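Side-chain contact in flagellar basal body protein (PDB 5NPY), which probably builds the flagellar hook, the flexible joint that connects the basal body to the filament: residues R223-D228 / D281-L286. Numbering follows the deposited sequence.
Sequences RFLNQD and DLQKLL. With 144 (tris-hydroxymethyl-methyl-ammonium), chain B.
Gln-283 meets Phe-224 and Leu-225 in a helix-helix contact, where the short helices 221-226 and 279-289 touch through a few side-chain atoms beside strand 293-298, far from the centre of the elongated chain. The contact is small, burying 116 Å² in all, and its side-chain part is a pair of touches on the Gln-283 amide. The CD2 methyl of Leu-225 lies 3.5 Å from OE1 of Gln-283, a close methyl-to-carbonyl approach. Phe-224 comes in edge-on: its CE2 is 3.9 Å from the Gln-283 NE2, which sits near the ring plane, with ring and amide turned 68° apart. The side chain of Gln-283 reaches across because CG is anti to the backbone N (chi1 178°) and the chain runs extended beyond it. Its NE2 is hydrogen-bonded to the carbonyl of Leu-294 on strand 293-298, which should limit rotation of the amide, and Phe-224 touches Leu-296 of the same strand.

Leu-225 and Gln-227 hydrogen-bond through the backbone to Gly-280 and Leu-279, tying the first segment to the start of helix 279-289. Asn-226 lines the pocket of the bound tris-hydroxymethyl-methyl-ammonium, which Glu-399 and Thr-380 hydrogen-bond; here CB of Asn-226 approaches the ligand's O2 to 3.2 Å.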
ATOM      1  N   ARG A 223      22.764 -18.293   4.182  1.00 17.63           N
ATOM      2  CA  ARG A 223      22.654 -16.842   4.124  1.00 23.89           C
ATOM      3  C   ARG A 223      24.027 -16.200   4.219  1.00 22.11           C
ATOM      4  O   ARG A 223      24.333 -15.258   3.476  1.00 22.47           O
ATOM      5  CB  ARG A 223      21.730 -16.297   5.224  1.00 19.68           C
ATOM      6  CG  ARG A 223      20.264 -16.712   5.092  1.00 18.60           C
ATOM      7  CD  ARG A 223      19.422 -16.160   6.193  1.00 18.92           C
ATOM      8  NE  ARG A 223      17.994 -16.324   5.854  1.00 25.29           N
ATOM      9  CZ  ARG A 223      16.987 -15.970   6.635  1.00 25.08           C
ATOM     10  NH1 ARG A 223      17.232 -15.381   7.798  1.00 17.10           N
ATOM     11  NH2 ARG A 223      15.753 -16.225   6.251  1.00 23.36           N
ATOM     12  N   PHE A 224      24.867 -16.711   5.120  1.00 24.85           N
ATOM     13  CA  PHE A 224      26.240 -16.232   5.213  1.00 29.18           C
ATOM     14  C   PHE A 224      26.988 -16.420   3.887  1.00 28.38           C
ATOM     15  O   PHE A 224      27.657 -15.495   3.406  1.00 32.59           O
ATOM     16  CB  PHE A 224      26.926 -16.940   6.388  1.00 22.98           C
ATOM     17  CG  PHE A 224      28.427 -16.909   6.350  1.00 31.78           C
ATOM     18  CD1 PHE A 224      29.122 -15.746   6.653  1.00 28.00           C
ATOM     19  CD2 PHE A 224      29.147 -18.055   6.050  1.00 35.15           C
ATOM     20  CE1 PHE A 224      30.508 -15.712   6.642  1.00 25.99           C
ATOM     21  CE2 PHE A 224      30.540 -18.037   6.032  1.00 35.63           C
ATOM     22  CZ  PHE A 224      31.227 -16.864   6.329  1.00 30.51           C
ATOM     23  N   LEU A 225      26.827 -17.577   3.237  1.00 21.45           N
ATOM     24  CA  LEU A 225      27.624 -17.824   2.038  1.00 31.31           C
ATOM     25  C   LEU A 225      27.217 -16.908   0.892  1.00 32.39           C
ATOM     26  O   LEU A 225      28.087 -16.438   0.139  1.00 24.28           O
ATOM     27  CB  LEU A 225      27.533 -19.288   1.606  1.00 34.17           C
ATOM     28  CG  LEU A 225      28.262 -20.243   2.555  1.00 41.81           C
ATOM     29  CD1 LEU A 225      28.207 -21.676   2.042  1.00 15.57           C
ATOM     30  CD2 LEU A 225      29.704 -19.779   2.801  1.00 31.77           C
ATOM     31  N   ASN A 226      25.908 -16.627   0.759  1.00 25.67           N
ATOM     32  CA  ASN A 226      25.342 -15.920  -0.384  1.00 28.03           C
ATOM     33  C   ASN A 226      25.192 -14.409  -0.171  1.00 27.62           C
ATOM     34  O   ASN A 226      24.593 -13.742  -1.019  1.00 23.38           O
ATOM     35  CB  ASN A 226      23.975 -16.515  -0.759  1.00 26.71           C
ATOM     36  CG  ASN A 226      24.069 -17.981  -1.190  1.00 47.31           C
ATOM     37  OD1 ASN A 226      25.160 -18.489  -1.481  1.00 49.17           O
ATOM     38  ND2 ASN A 226      22.921 -18.665  -1.235  1.00 49.99           N
ATOM     39  N   GLN A 227      25.701 -13.864   0.929  1.00 24.25           N
ATOM     40  CA  GLN A 227      25.594 -12.436   1.181  1.00 21.94           C
ATOM     41  C   GLN A 227      26.677 -11.697   0.401  1.00 14.16           C
ATOM     42  O   GLN A 227      27.863 -11.995   0.523  1.00 21.66           O
ATOM     43  CB  GLN A 227      25.682 -12.139   2.676  1.00 18.08           C
ATOM     44  CG  GLN A 227      25.596 -10.675   3.048  1.00 14.24           C
ATOM     45  CD  GLN A 227      24.202 -10.163   2.951  1.00 21.88           C
ATOM     46  OE1 GLN A 227      23.227 -10.941   2.827  1.00 21.06           O
ATOM     47  NE2 GLN A 227      24.073  -8.832   2.966  1.00 17.20           N
ATOM     48  N   ASP A 228      26.253 -10.781  -0.450  1.00 19.03           N
ATOM     49  CA  ASP A 228      27.161  -9.872  -1.134  1.00 14.00           C
ATOM     50  C   ASP A 228      27.938  -9.049  -0.087  1.00 21.84           C
ATOM     51  O   ASP A 228      27.346  -8.372   0.761  1.00 18.75           O
ATOM     52  CB  ASP A 228      26.331  -8.978  -2.074  1.00 13.86           C
ATOM     53  CG  ASP A 228      27.178  -7.999  -2.914  1.00 21.16           C
ATOM     54  OD1 ASP A 228      26.614  -7.419  -3.866  1.00 22.09           O
ATOM     55  OD2 ASP A 228      28.374  -7.782  -2.628  1.00 15.68           O
ATOM     56  N   ASP A 281      31.990 -16.694  -2.071  1.00 21.45           N
ATOM     57  CA  ASP A 281      33.038 -16.591  -3.091  1.00 22.20           C
ATOM     58  C   ASP A 281      34.384 -16.253  -2.461  1.00 25.51           C
ATOM     59  O   ASP A 281      35.418 -16.785  -2.879  1.00 24.45           O
ATOM     60  CB  ASP A 281      32.738 -15.531  -4.170  1.00 15.95           C
ATOM     61  CG  ASP A 281      31.410 -15.702  -4.847  1.00 22.04           C
ATOM     62  OD1 ASP A 281      31.100 -16.867  -5.151  1.00 23.05           O
ATOM     63  OD2 ASP A 281      30.772 -14.689  -5.254  1.00 27.56           O
ATOM     64  N   LEU A 282      34.402 -15.366  -1.451  1.00 20.85           N
ATOM     65  CA  LEU A 282      35.693 -15.012  -0.855  1.00 27.14           C
ATOM     66  C   LEU A 282      36.237 -16.152   0.001  1.00 26.76           C
ATOM     67  O   LEU A 282      37.454 -16.392   0.039  1.00 26.13           O
ATOM     68  CB  LEU A 282      35.567 -13.721  -0.051  1.00 16.38           C
ATOM     69  CG  LEU A 282      36.809 -13.349   0.770  1.00 19.55           C
ATOM     70  CD1 LEU A 282      37.915 -12.995  -0.190  1.00 17.76           C
ATOM     71  CD2 LEU A 282      36.547 -12.189   1.692  1.00 20.51           C
ATOM     72  N   GLN A 283      35.350 -16.866   0.686  1.00 27.00           N
ATOM     73  CA  GLN A 283      35.786 -18.008   1.480  1.00 18.48           C
ATOM     74  C   GLN A 283      36.474 -19.052   0.601  1.00 25.58           C
ATOM     75  O   GLN A 283      37.600 -19.485   0.882  1.00 26.53           O
ATOM     76  CB  GLN A 283      34.577 -18.603   2.195  1.00 19.11           C
ATOM     77  CG  GLN A 283      34.858 -19.826   3.027  1.00 27.14           C
ATOM     78  CD  GLN A 283      33.590 -20.560   3.419  1.00 30.71           C
ATOM     79  OE1 GLN A 283      32.915 -21.149   2.568  1.00 26.42           O
ATOM     80  NE2 GLN A 283      33.248 -20.514   4.714  1.00 27.10           N
ATOM     81  N   LYS A 284      35.816 -19.427  -0.494  1.00 26.42           N
ATOM     82  CA  LYS A 284      36.349 -20.418  -1.424  1.00 30.28           C
ATOM     83  C   LYS A 284      37.669 -19.959  -2.023  1.00 35.89           C
ATOM     84  O   LYS A 284      38.621 -20.739  -2.127  1.00 37.27           O
ATOM     85  CB  LYS A 284      35.315 -20.674  -2.528  1.00 30.73           C
ATOM     86  CG  LYS A 284      35.572 -21.866  -3.417  1.00 40.93           C
ATOM     87  CD  LYS A 284      34.626 -21.841  -4.599  1.00 41.62           C
ATOM     88  CE  LYS A 284      34.763 -23.089  -5.441  1.00 44.60           C
ATOM     89  NZ  LYS A 284      34.660 -22.776  -6.896  1.00 39.32           N
ATOM     90  N   LEU A 285      37.744 -18.694  -2.425  1.00 43.03           N
ATOM     91  CA  LEU A 285      38.970 -18.170  -3.017  1.00 36.81           C
ATOM     92  C   LEU A 285      40.105 -18.164  -1.999  1.00 32.87           C
ATOM     93  O   LEU A 285      41.217 -18.613  -2.297  1.00 30.25           O
ATOM     94  CB  LEU A 285      38.696 -16.772  -3.567  1.00 30.61           C
ATOM     95  CG  LEU A 285      39.696 -16.068  -4.467  1.00 41.20           C
ATOM     96  CD1 LEU A 285      40.025 -16.922  -5.702  1.00 39.59           C
ATOM     97  CD2 LEU A 285      39.103 -14.705  -4.860  1.00 37.48           C
ATOM     98  N   LEU A 286      39.821 -17.711  -0.774  1.00 33.14           N
ATOM     99  CA  LEU A 286      40.823 -17.722   0.289  1.00 39.33           C
ATOM    100  C   LEU A 286      41.261 -19.134   0.673  1.00 45.84           C
ATOM    101  O   LEU A 286      42.417 -19.336   1.052  1.00 47.11           O
ATOM    102  CB  LEU A 286      40.277 -17.005   1.513  1.00 33.34           C
ATOM    103  CG  LEU A 286      41.195 -16.924   2.720  1.00 43.66           C
ATOM    104  CD1 LEU A 286      42.345 -15.965   2.445  1.00 42.15           C
ATOM    105  CD2 LEU A 286      40.371 -16.485   3.918  1.00 42.59           C
TER
HETATM  106  C1  144 B 701      19.939 -15.012  -4.136  1.00 20.73           C
HETATM  107  N   144 B 701      20.048 -14.108  -2.990  1.00 43.65           N
HETATM  108  C2  144 B 701      21.196 -14.490  -2.169  1.00 53.39           C
HETATM  109  O2  144 B 701      20.947 -15.581  -1.316  1.00 46.49           O
HETATM  110  C3  144 B 701      18.837 -14.176  -2.180  1.00 43.42           C
HETATM  111  O3  144 B 701      18.727 -13.036  -1.356  1.00 13.85           O
HETATM  112  C4  144 B 701      20.237 -12.698  -3.372  1.00 33.63           C
HETATM  113  O4  144 B 701      20.369 -12.374  -4.738  1.00 32.51           O